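PDB 5J6P: kinetochore protein mis18 from Schizosaccharomyces pombe, which helps recruit the centromeric histone variant CENP-A, keeping kinetochore factors in place for mitosis and maintaining deacetylated histones in the central core of centromeres. Local coordinates for residues L30-S35 / D93-Y98; N40-E45 / D86-S91; F48-S51 / C56-S59; E60-C63 / E68-G71. All blocks are in the same frame, centred on the assembly; numbering follows the deposited sequence.

Interaction 1: residues L30-S35 / D93-Y98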
loop_
_atom_site.group_PDB
_atom_site.type_symbol
_atom_site.label_atom_id
_atom_site.label_comp_id
_atom_site.label_asym_id
_atom_site.label_seq_id
_atom_site.Cartn_x
_atom_site.Cartn_y
_atom_site.Cartn_z
ATOM N N LEU A 30 -13.490 -10.773 13.742
ATOM C CA LEU A 30 -12.168 -10.245 13.420
ATOM C C LEU A 30 -12.077 -10.055 11.914
ATOM O O LEU A 30 -11.141 -10.551 11.293
ATOM C CB LEU A 30 -11.058 -11.172 13.963
ATOM C CG LEU A 30 -11.067 -11.488 15.486
ATOM C CD1 LEU A 30 -10.854 -12.983 15.739
ATOM C CD2 LEU A 30 -10.076 -10.647 16.304
ATOM N N SER A 31 -13.083 -9.351 11.368
ATOM C CA SER A 31 -13.304 -9.127 9.924
ATOM C C SER A 31 -13.689 -7.675 9.635
ATOM O O SER A 31 -14.064 -6.946 10.552
ATOM C CB SER A 31 -14.453 -10.004 9.405
ATOM O OG SER A 31 -15.703 -9.304 9.338
ATOM N N PHE A 32 -13.631 -7.267 8.363
ATOM C CA PHE A 32 -14.164 -5.945 7.937
ATOM C C PHE A 32 -14.604 -5.992 6.480
ATOM O O PHE A 32 -14.210 -6.857 5.742
ATOM C CB PHE A 32 -13.153 -4.804 8.163
ATOM C CG PHE A 32 -11.940 -4.873 7.270
ATOM C CD1 PHE A 32 -10.808 -5.612 7.650
ATOM C CD2 PHE A 32 -11.928 -4.225 6.049
ATOM C CE1 PHE A 32 -9.691 -5.690 6.823
ATOM C CE2 PHE A 32 -10.817 -4.322 5.210
ATOM C CZ PHE A 32 -9.702 -5.048 5.597
ATOM N N THR A 33 -15.405 -5.044 6.043
ATOM C CA THR A 33 -16.174 -5.273 4.839
ATOM C C THR A 33 -16.178 -4.020 3.973
ATOM O O THR A 33 -16.337 -2.927 4.484
ATOM C CB THR A 33 -17.617 -5.763 5.209
ATOM O OG1 THR A 33 -17.556 -6.904 6.115
ATOM C CG2 THR A 33 -18.419 -6.112 3.950
ATOM N N LEU A 34 -16.001 -4.222 2.668
ATOM C CA LEU A 34 -15.743 -3.170 1.716
ATOM C C LEU A 34 -16.643 -3.397 0.530
ATOM O O LEU A 34 -16.877 -4.525 0.159
ATOM C CB LEU A 34 -14.278 -3.239 1.210
ATOM C CG LEU A 34 -13.074 -2.421 1.745
ATOM C CD1 LEU A 34 -12.903 -2.462 3.258
ATOM C CD2 LEU A 34 -11.782 -2.887 1.069
ATOM N N SER A 35 -17.052 -2.311 -0.102
ATOM C CA SER A 35 -17.937 -2.319 -1.235
ATOM C C SER A 35 -17.182 -2.336 -2.535
ATOM O O SER A 35 -17.790 -2.393 -3.630
ATOM C CB SER A 35 -18.799 -1.051 -1.202
ATOM O OG SER A 35 -18.007 0.119 -1.370
ATOM N N ASP A 93 -6.885 -10.913 10.138
ATOM C CA ASP A 93 -5.690 -11.726 10.406
ATOM C C ASP A 93 -4.801 -11.885 9.199
ATOM O O ASP A 93 -3.646 -12.294 9.323
ATOM C CB ASP A 93 -6.074 -13.146 10.892
ATOM C CG ASP A 93 -5.830 -13.335 12.382
ATOM O OD1 ASP A 93 -6.100 -12.386 13.165
ATOM O OD2 ASP A 93 -5.355 -14.431 12.764
ATOM N N LYS A 94 -5.373 -11.599 8.036
ATOM C CA LYS A 94 -4.760 -11.839 6.754
ATOM C C LYS A 94 -4.485 -10.565 5.996
ATOM O O LYS A 94 -3.964 -10.629 4.915
ATOM C CB LYS A 94 -5.722 -12.722 5.945
ATOM C CG LYS A 94 -5.903 -14.143 6.498
ATOM C CD LYS A 94 -4.748 -14.991 6.023
ATOM C CE LYS A 94 -4.815 -16.431 6.454
ATOM N NZ LYS A 94 -3.689 -17.130 5.778
ATOM N N LEU A 95 -4.850 -9.415 6.539
ATOM C CA LEU A 95 -4.673 -8.132 5.857
ATOM C C LEU A 95 -3.724 -7.308 6.686
ATOM O O LEU A 95 -3.309 -7.740 7.769
ATOM C CB LEU A 95 -5.996 -7.368 5.700
ATOM C CG LEU A 95 -6.910 -7.703 4.538
ATOM C CD1 LEU A 95 -6.392 -7.137 3.252
ATOM C CD2 LEU A 95 -7.088 -9.201 4.394
ATOM N N GLN A 96 -3.381 -6.130 6.155
ATOM C CA GLN A 96 -2.516 -5.166 6.825
ATOM C C GLN A 96 -2.992 -3.775 6.472
ATOM O O GLN A 96 -3.462 -3.538 5.359
ATOM C CB GLN A 96 -1.109 -5.339 6.316
ATOM C CG GLN A 96 -0.072 -5.471 7.384
ATOM C CD GLN A 96 1.290 -5.587 6.758
ATOM O OE1 GLN A 96 1.575 -4.915 5.773
ATOM N NE2 GLN A 96 2.141 -6.448 7.310
ATOM N N ALA A 97 -2.880 -2.851 7.415
ATOM C CA ALA A 97 -3.357 -1.479 7.175
ATOM C C ALA A 97 -2.194 -0.521 7.210
ATOM O O ALA A 97 -1.227 -0.670 7.993
ATOM C CB ALA A 97 -4.410 -1.066 8.181
ATOM N N TYR A 98 -2.271 0.434 6.306
ATOM C CA TYR A 98 -1.333 1.501 6.292
ATOM C C TYR A 98 -2.166 2.767 6.283
ATOM O O TYR A 98 -2.858 3.073 5.268
ATOM C CB TYR A 98 -0.406 1.414 5.068
ATOM C CG TYR A 98 0.360 2.698 4.884
ATOM C CD1 TYR A 98 1.447 3.014 5.727
ATOM C CD2 TYR A 98 -0.029 3.626 3.917
ATOM C CE1 TYR A 98 2.114 4.225 5.602
ATOM C CE2 TYR A 98 0.643 4.824 3.775
ATOM C CZ TYR A 98 1.694 5.121 4.621
ATOM O OH TYR A 98 2.319 6.318 4.482
#
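F32 and L95 form a small apolar contact between two antiparallel sheets: F32 belongs to strand 31-34 of the larger sheet, L95 to strand 95-99 of the smaller one. The approach is narrow. CZ of F32 comes to 4.0 Å from CG of L95, and CE1 of F32 is 4.1 Å from the same CG, so the CZ-CE1 side of the ring meets the branch carbon of the leucine obliquely. With its CG between the backbone N and the carbonyl carbon (chi1 68°), the F32 ring extends toward L95. L34 CD1, from the same strand, lies in the plane of this ring at its edge. F7 of strand 5-9 joins in, its ring meeting that of F32 and also touching L95, while F90 packs on L95 from strand 88-91. L30 and D93, both more exposed, approach only to 4.4 Å between L30 O and D93 N. Further along the second segment, Y98 OH hydrogen-bonds D18 of the second subunit. Between segments 30-35 and 93-98 the attachment is thus purely hydrophobic: F32 and L95 meet there without any directional polar bond.

Interaction 2: residues N40-E45 / D86-S91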
loop_
_atom_site.group_PDB
_atom_site.type_symbol
_atom_site.label_atom_id
_atom_site.label_comp_id
_atom_site.label_asym_id
_atom_site.label_seq_id
_atom_site.Cartn_x
_atom_site.Cartn_y
_atom_site.Cartn_z
ATOM N N ASN A 40 -8.059 -6.510 -10.402
ATOM C CA ASN A 40 -7.498 -7.836 -10.491
ATOM C C ASN A 40 -6.820 -8.341 -9.204
ATOM O O ASN A 40 -6.182 -9.394 -9.230
ATOM C CB ASN A 40 -6.672 -7.961 -11.767
ATOM C CG ASN A 40 -7.559 -7.988 -13.012
ATOM O OD1 ASN A 40 -7.375 -7.198 -13.941
ATOM N ND2 ASN A 40 -8.559 -8.877 -13.014
ATOM N N SER A 41 -7.047 -7.679 -8.061
ATOM C CA SER A 41 -6.398 -8.100 -6.828
ATOM C C SER A 41 -6.939 -9.381 -6.181
ATOM O O SER A 41 -6.306 -9.923 -5.278
ATOM C CB SER A 41 -6.468 -7.005 -5.791
ATOM O OG SER A 41 -7.804 -6.761 -5.435
ATOM N N VAL A 42 -8.076 -9.886 -6.637
ATOM C CA VAL A 42 -8.864 -10.781 -5.799
ATOM C C VAL A 42 -9.690 -11.728 -6.652
ATOM O O VAL A 42 -10.240 -11.301 -7.671
ATOM C CB VAL A 42 -9.677 -9.892 -4.795
ATOM C CG1 VAL A 42 -11.175 -10.041 -4.904
ATOM C CG2 VAL A 42 -9.189 -10.115 -3.384
ATOM N N ARG A 43 -9.745 -12.994 -6.231
ATOM C CA ARG A 43 -10.450 -14.087 -6.947
ATOM C C ARG A 43 -11.517 -14.680 -6.036
ATOM O O ARG A 43 -11.247 -14.945 -4.868
ATOM C CB ARG A 43 -9.446 -15.190 -7.291
ATOM C CG ARG A 43 -9.930 -16.380 -8.135
ATOM C CD ARG A 43 -8.986 -17.603 -8.086
ATOM N NE ARG A 43 -7.597 -17.149 -8.125
ATOM C CZ ARG A 43 -6.614 -17.466 -7.277
ATOM N NH1 ARG A 43 -6.753 -18.350 -6.304
ATOM N NH2 ARG A 43 -5.416 -16.917 -7.457
ATOM N N VAL A 44 -12.724 -14.895 -6.565
ATOM C CA VAL A 44 -13.810 -15.553 -5.829
ATOM C C VAL A 44 -13.747 -17.027 -6.196
ATOM O O VAL A 44 -13.868 -17.349 -7.359
ATOM C CB VAL A 44 -15.181 -15.009 -6.272
ATOM C CG1 VAL A 44 -16.293 -15.605 -5.428
ATOM C CG2 VAL A 44 -15.236 -13.491 -6.162
ATOM N N GLU A 45 -13.564 -17.921 -5.234
ATOM C CA GLU A 45 -13.508 -19.365 -5.531
ATOM C C GLU A 45 -14.935 -19.922 -5.686
ATOM O O GLU A 45 -15.802 -19.575 -4.907
ATOM C CB GLU A 45 -12.776 -20.138 -4.422
ATOM C CG GLU A 45 -11.447 -19.558 -3.934
ATOM C CD GLU A 45 -10.372 -19.445 -5.013
ATOM O OE1 GLU A 45 -10.434 -20.135 -6.052
ATOM O OE2 GLU A 45 -9.429 -18.665 -4.806
ATOM N N ASP A 86 -22.908 -9.656 -1.313
ATOM C CA ASP A 86 -22.205 -9.257 -2.526
ATOM C C ASP A 86 -21.208 -8.100 -2.337
ATOM O O ASP A 86 -21.048 -7.226 -3.228
ATOM C CB ASP A 86 -23.217 -9.030 -3.646
ATOM C CG ASP A 86 -23.909 -10.312 -4.039
ATOM O OD1 ASP A 86 -23.472 -11.379 -3.542
ATOM O OD2 ASP A 86 -24.880 -10.270 -4.829
ATOM N N MET A 87 -20.534 -8.143 -1.180
ATOM C CA MET A 87 -19.489 -7.202 -0.826
ATOM C C MET A 87 -18.286 -7.994 -0.331
ATOM O O MET A 87 -18.428 -9.125 0.167
ATOM C CB MET A 87 -19.910 -6.216 0.286
ATOM C CG MET A 87 -21.200 -5.464 0.078
ATOM S SD MET A 87 -21.244 -3.932 -0.865
ATOM C CE MET A 87 -21.223 -4.434 -2.600
ATOM N N TYR A 88 -17.134 -7.325 -0.388
ATOM C CA TYR A 88 -15.849 -7.909 -0.049
ATOM C C TYR A 88 -15.607 -7.875 1.436
ATOM O O TYR A 88 -15.354 -6.828 1.977
ATOM C CB TYR A 88 -14.705 -7.192 -0.773
ATOM C CG TYR A 88 -14.883 -7.131 -2.275
ATOM C CD1 TYR A 88 -14.437 -8.149 -3.103
ATOM C CD2 TYR A 88 -15.495 -6.038 -2.864
ATOM C CE1 TYR A 88 -14.592 -8.067 -4.491
ATOM C CE2 TYR A 88 -15.661 -5.948 -4.234
ATOM C CZ TYR A 88 -15.207 -6.958 -5.047
ATOM O OH TYR A 88 -15.390 -6.804 -6.400
ATOM N N THR A 89 -15.651 -9.039 2.069
ATOM C CA THR A 89 -15.487 -9.168 3.502
ATOM C C THR A 89 -14.134 -9.801 3.813
ATOM O O THR A 89 -13.947 -11.012 3.712
ATOM C CB THR A 89 -16.637 -10.022 4.121
ATOM O OG1 THR A 89 -17.920 -9.419 3.824
ATOM C CG2 THR A 89 -16.484 -10.164 5.603
ATOM N N PHE A 90 -13.223 -8.956 4.269
ATOM C CA PHE A 90 -11.843 -9.320 4.552
ATOM C C PHE A 90 -11.533 -9.744 5.975
ATOM O O PHE A 90 -12.079 -9.239 6.940
ATOM C CB PHE A 90 -10.937 -8.141 4.174
ATOM C CG PHE A 90 -10.900 -7.880 2.690
ATOM C CD1 PHE A 90 -10.301 -8.783 1.837
ATOM C CD2 PHE A 90 -11.488 -6.763 2.144
ATOM C CE1 PHE A 90 -10.298 -8.572 0.457
ATOM C CE2 PHE A 90 -11.483 -6.552 0.780
ATOM C CZ PHE A 90 -10.875 -7.448 -0.070
ATOM N N SER A 91 -10.573 -10.636 6.071
ATOM C CA SER A 91 -10.133 -11.238 7.306
ATOM C C SER A 91 -8.986 -10.372 7.902
ATOM O O SER A 91 -7.967 -10.212 7.272
ATOM C CB SER A 91 -9.688 -12.668 6.932
ATOM O OG SER A 91 -9.523 -13.517 8.037
#
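V42 reaches toward Y88 and F90, and its few atoms account for nearly all the contact between segments 40-45 and 86-91. From the backbone, CB sets out toward the second segment, then forks into two methyls that go to different rings. CG1 meets one side of the tyrosine: it lies 4.0 Å from CE1 of Y88 and 4.2 Å from CD1 of Y88, with the methyl oblique to that ring. CG2 turns to the phenylalanine and arrives at its rim, near the ring plane, 4.3 Å from CE1 of F90. The Y88 ring is placed for this by a chi1 of -54°, which sets CG anti to the carbonyl carbon and beside the backbone N. These two strands are not sheet neighbours; the closest CA atoms, those of V42 and Y88, stand 9.5 Å apart. Strands 57-63 and 69-76 run between them, and L61 and I70 from those strands pack on both V42 and F90. The next residue on the first segment is polar. R43 NH1 makes a salt bridge to E45 OE2 at 3.1 Å, using the syn lone pair of the carboxylate, although OE2 lies 27° out of the guanidinium plane; R43 NH2 is held in turn by N67. Aliphatic and aromatic side chains meeting across the inside of a strongly curved antiparallel sheet, close to a zinc site, are consistent with the beta-tent fold to which the Yippee-Mis18 family is assigned.

Interaction 3: residues F48-S51 / C56-S59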
loop_
_atom_site.group_PDB
_atom_site.type_symbol
_atom_site.label_atom_id
_atom_site.label_comp_id
_atom_site.label_asym_id
_atom_site.label_seq_id
_atom_site.Cartn_x
_atom_site.Cartn_y
_atom_site.Cartn_z
ATOM N N PHE A 48 -19.130 -22.916 -2.608
ATOM C CA PHE A 48 -20.068 -22.101 -1.809
ATOM C C PHE A 48 -20.187 -22.784 -0.461
ATOM O O PHE A 48 -20.441 -23.975 -0.412
ATOM C CB PHE A 48 -21.463 -22.130 -2.419
ATOM C CG PHE A 48 -21.644 -21.343 -3.711
ATOM C CD1 PHE A 48 -21.763 -19.951 -3.690
ATOM C CD2 PHE A 48 -21.833 -22.004 -4.929
ATOM C CE1 PHE A 48 -22.007 -19.232 -4.853
ATOM C CE2 PHE A 48 -22.073 -21.289 -6.106
ATOM C CZ PHE A 48 -22.158 -19.904 -6.073
ATOM N N LYS A 49 -20.020 -22.062 0.636
ATOM C CA LYS A 49 -19.860 -22.714 1.949
ATOM C C LYS A 49 -20.757 -22.007 2.948
ATOM O O LYS A 49 -21.403 -21.040 2.589
ATOM C CB LYS A 49 -18.389 -22.708 2.423
ATOM C CG LYS A 49 -17.348 -22.600 1.308
ATOM C CD LYS A 49 -15.988 -23.190 1.673
ATOM C CE LYS A 49 -15.453 -22.744 3.023
ATOM N NZ LYS A 49 -14.064 -23.264 3.198
ATOM N N ARG A 50 -20.777 -22.496 4.185
ATOM C CA ARG A 50 -21.728 -22.062 5.190
ATOM C C ARG A 50 -21.049 -21.538 6.411
ATOM O O ARG A 50 -20.126 -22.167 6.920
ATOM C CB ARG A 50 -22.596 -23.245 5.647
ATOM C CG ARG A 50 -23.809 -23.496 4.773
ATOM C CD ARG A 50 -25.072 -23.668 5.597
ATOM N NE ARG A 50 -25.194 -25.009 6.174
ATOM C CZ ARG A 50 -26.266 -25.477 6.818
ATOM N NH1 ARG A 50 -27.343 -24.727 7.002
ATOM N NH2 ARG A 50 -26.261 -26.719 7.290
ATOM N N SER A 51 -21.550 -20.422 6.925
ATOM C CA SER A 51 -21.099 -19.899 8.211
ATOM C C SER A 51 -21.179 -20.991 9.255
ATOM O O SER A 51 -21.839 -22.007 9.023
ATOM C CB SER A 51 -21.941 -18.690 8.601
ATOM O OG SER A 51 -23.249 -18.792 8.046
ATOM N N CYS A 56 -25.503 -18.217 6.733
ATOM C CA CYS A 56 -25.178 -17.536 5.475
ATOM C C CYS A 56 -24.418 -18.428 4.537
ATOM O O CYS A 56 -23.940 -19.496 4.929
ATOM C CB CYS A 56 -24.373 -16.286 5.745
ATOM S SG CYS A 56 -24.877 -15.476 7.254
ATOM N N VAL A 57 -24.320 -17.974 3.299
ATOM C CA VAL A 57 -23.527 -18.652 2.284
ATOM C C VAL A 57 -22.495 -17.704 1.630
ATOM O O VAL A 57 -22.834 -16.656 1.054
ATOM C CB VAL A 57 -24.443 -19.339 1.251
ATOM C CG1 VAL A 57 -23.685 -19.808 0.014
ATOM C CG2 VAL A 57 -25.175 -20.493 1.921
ATOM N N TYR A 58 -21.235 -18.123 1.694
ATOM C CA TYR A 58 -20.127 -17.361 1.156
ATOM C C TYR A 58 -19.216 -18.199 0.295
ATOM O O TYR A 58 -19.078 -19.408 0.471
ATOM C CB TYR A 58 -19.321 -16.771 2.282
ATOM C CG TYR A 58 -18.529 -17.786 3.074
ATOM C CD1 TYR A 58 -17.267 -18.189 2.649
ATOM C CD2 TYR A 58 -19.006 -18.296 4.263
ATOM C CE1 TYR A 58 -16.525 -19.087 3.375
ATOM C CE2 TYR A 58 -18.264 -19.198 4.997
ATOM C CZ TYR A 58 -17.027 -19.591 4.539
ATOM O OH TYR A 58 -16.270 -20.481 5.242
ATOM N N SER A 59 -18.592 -17.519 -0.644
ATOM C CA SER A 59 -17.487 -18.051 -1.414
ATOM C C SER A 59 -16.198 -17.406 -0.889
ATOM O O SER A 59 -16.189 -16.223 -0.546
ATOM C CB SER A 59 -17.705 -17.740 -2.881
ATOM O OG SER A 59 -18.731 -18.572 -3.387
#
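Y58 carries its ring between its own backbone N and carbonyl carbon (chi1 71°), and K49 bends at chi3 (-48°); the lysine chain crosses the tyrosine obliquely, CB over a face and CE near OH. K49 CB sits 4.3 Å from the centroid of the Y58 ring and 22° off its normal, a CH-pi contact displaced toward the rim. Further out, K49 CE is 3.3 Å from OH of Y58. The same two residues form an antiparallel hydrogen-bonded pair: K49 N donates to Y58 O at 2.8 Å, and Y58 N returns a bond to K49 O at 3.1 Å. R50 and V57 make the adjoining non-hydrogen-bonded pair. On their side of the sheet, F48 CB touches V57 CG1 at 4.0 Å. Toward the turn of this hairpin, S51 and C56 are tied twice, by S51 N to C56 O at 3.2 Å and by C56 N to the hydroxyl oxygen S51 OG at 2.7 Å. Strand 69-76 flanks strand 57-63, Y74 meeting the Y58 ring and K72 making a cation-pi contact with it. Replacing Y58 by an alanine would probably leave the K49 chain freer to swing and strip K72 of its aromatic partner. Backbone bonds, with S51 OG closing the turn end, set the register of the hairpin, then, while the tyrosine ring, with lysines K49 and K72 about it, couples apolar contact to an electrostatic one that is probably favourable.

Interaction 4: residues E60-C63 / E68-G71. With ZN (zinc ion), chain D.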
loop_
_atom_site.group_PDB
_atom_site.type_symbol
_atom_site.label_atom_id
_atom_site.label_comp_id
_atom_site.label_asym_id
_atom_site.label_seq_id
_atom_site.Cartn_x
_atom_site.Cartn_y
_atom_site.Cartn_z
ATOM N N GLU A 60 -15.127 -18.190 -0.809
ATOM C CA GLU A 60 -13.823 -17.693 -0.379
ATOM C C GLU A 60 -13.186 -16.668 -1.334
ATOM O O GLU A 60 -13.336 -16.803 -2.540
ATOM C CB GLU A 60 -12.897 -18.860 -0.222
ATOM C CG GLU A 60 -13.181 -19.655 1.036
ATOM C CD GLU A 60 -12.171 -20.762 1.253
ATOM O OE1 GLU A 60 -11.736 -21.362 0.231
ATOM O OE2 GLU A 60 -11.824 -21.015 2.434
ATOM N N LEU A 61 -12.520 -15.637 -0.769
ATOM C CA LEU A 61 -11.704 -14.665 -1.532
ATOM C C LEU A 61 -10.209 -14.941 -1.389
ATOM O O LEU A 61 -9.694 -15.003 -0.249
ATOM C CB LEU A 61 -11.894 -13.258 -1.015
ATOM C CG LEU A 61 -13.035 -12.369 -1.435
ATOM C CD1 LEU A 61 -12.848 -11.010 -0.765
ATOM C CD2 LEU A 61 -13.049 -12.262 -2.947
ATOM N N SER A 62 -9.519 -15.026 -2.536
ATOM C CA SER A 62 -8.058 -15.279 -2.625
ATOM C C SER A 62 -7.265 -14.093 -3.231
ATOM O O SER A 62 -7.799 -13.433 -4.114
ATOM C CB SER A 62 -7.850 -16.497 -3.496
ATOM O OG SER A 62 -8.423 -17.662 -2.910
ATOM N N CYS A 63 -6.034 -13.880 -2.776
ATOM C CA CYS A 63 -5.162 -12.864 -3.351
ATOM C C CYS A 63 -4.544 -13.382 -4.646
ATOM O O CYS A 63 -3.661 -14.240 -4.628
ATOM C CB CYS A 63 -4.063 -12.475 -2.360
ATOM S SG CYS A 63 -2.567 -11.809 -3.126
ATOM N N GLU A 68 -3.398 -16.673 -1.236
ATOM C CA GLU A 68 -3.831 -16.836 0.104
ATOM C C GLU A 68 -5.330 -16.517 0.194
ATOM O O GLU A 68 -5.856 -15.651 -0.507
ATOM C CB GLU A 68 -3.030 -15.892 1.001
ATOM C CG GLU A 68 -3.020 -16.290 2.461
ATOM C CD GLU A 68 -2.015 -17.382 2.780
ATOM O OE1 GLU A 68 -1.743 -18.234 1.928
ATOM O OE2 GLU A 68 -1.493 -17.392 3.904
ATOM N N VAL A 69 -6.010 -17.261 1.052
ATOM C CA VAL A 69 -7.383 -17.022 1.354
ATOM C C VAL A 69 -7.356 -15.919 2.398
ATOM O O VAL A 69 -6.779 -16.076 3.488
ATOM C CB VAL A 69 -8.108 -18.309 1.818
ATOM C CG1 VAL A 69 -9.514 -18.008 2.306
ATOM C CG2 VAL A 69 -8.203 -19.285 0.658
ATOM N N ILE A 70 -7.961 -14.797 2.017
ATOM C CA ILE A 70 -7.913 -13.547 2.775
ATOM C C ILE A 70 -9.285 -13.024 3.144
ATOM O O ILE A 70 -9.389 -12.013 3.824
ATOM C CB ILE A 70 -7.171 -12.405 1.990
ATOM C CG1 ILE A 70 -7.837 -12.122 0.650
ATOM C CG2 ILE A 70 -5.697 -12.737 1.785
ATOM C CD1 ILE A 70 -7.236 -10.946 -0.065
ATOM N N GLY A 71 -10.342 -13.678 2.692
ATOM C CA GLY A 71 -11.682 -13.170 2.957
ATOM C C GLY A 71 -12.784 -14.035 2.400
ATOM O O GLY A 71 -12.618 -15.258 2.244
HETATM ZN ZN ZN D . -1.214 -12.071 -1.381
#
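L61 O is gripped by two successive backbone NH groups of the opposing strand. I70 N binds it at 2.9 Å, nearly in line with the carbonyl, while G71 N adds a weak bond at 3.3 Å. Two residues facing one make a classic beta bulge, and the register slips by one between the L61-G71 and S62-V69 pairs. L61 N closes the first pair on G71 O at 3.0 Å, approaching from above the carbonyl plane. Past the bulge, C63 N bonds E68 O at 2.9 Å, this time within the carbonyl plane. This hairpin of strands 57-63 and 69-76 contributes C63 to the zinc site of the Yippee-type Mis18 domain: C63 SG ligates zinc at 2.2 Å, swung out anti to the backbone N (chi1 155°), and C9, C12 and C66 complete the site. I70 CD1 packs against CB of C63 at 4.2 Å. On the face that carries S62 and V69, the two methyls of V69 meet two side chains, CG1 approaching the E60 carboxylate, with which V69 crosses at about a right angle, and CG2 lying 3.9 Å from OG of S62, a hydroxyl hydrogen-bonded to E45 OE2. A glycine in place of V69 would probably open a gap beside S62 and leave the E60 side chain freer to turn. E68 directs its carboxylate away from strand 60-63, to a salt bridge with K94.

From the N terminus, segment 30-35 comes first and waits longest for its partner: interaction 1 closes only at 93-98, making the widest loop and bringing the two sheets together. Inside it, 40-45 opens interaction 2, which closes at 86-91 and spans the curved larger sheet. Two short hairpin contacts follow within that loop, one after the other: interaction 3 (48-51 with 56-59), then interaction 4 (60-63 with 68-71) beside the zinc. Strand 57-63 serves both. None of the loops cross. Neighbouring contacts are also joined directly, F32 O to F90 N between interactions 1 and 2, S91 N to I70 O between 2 and 4, and L95 packing on I70 between 1 and 4.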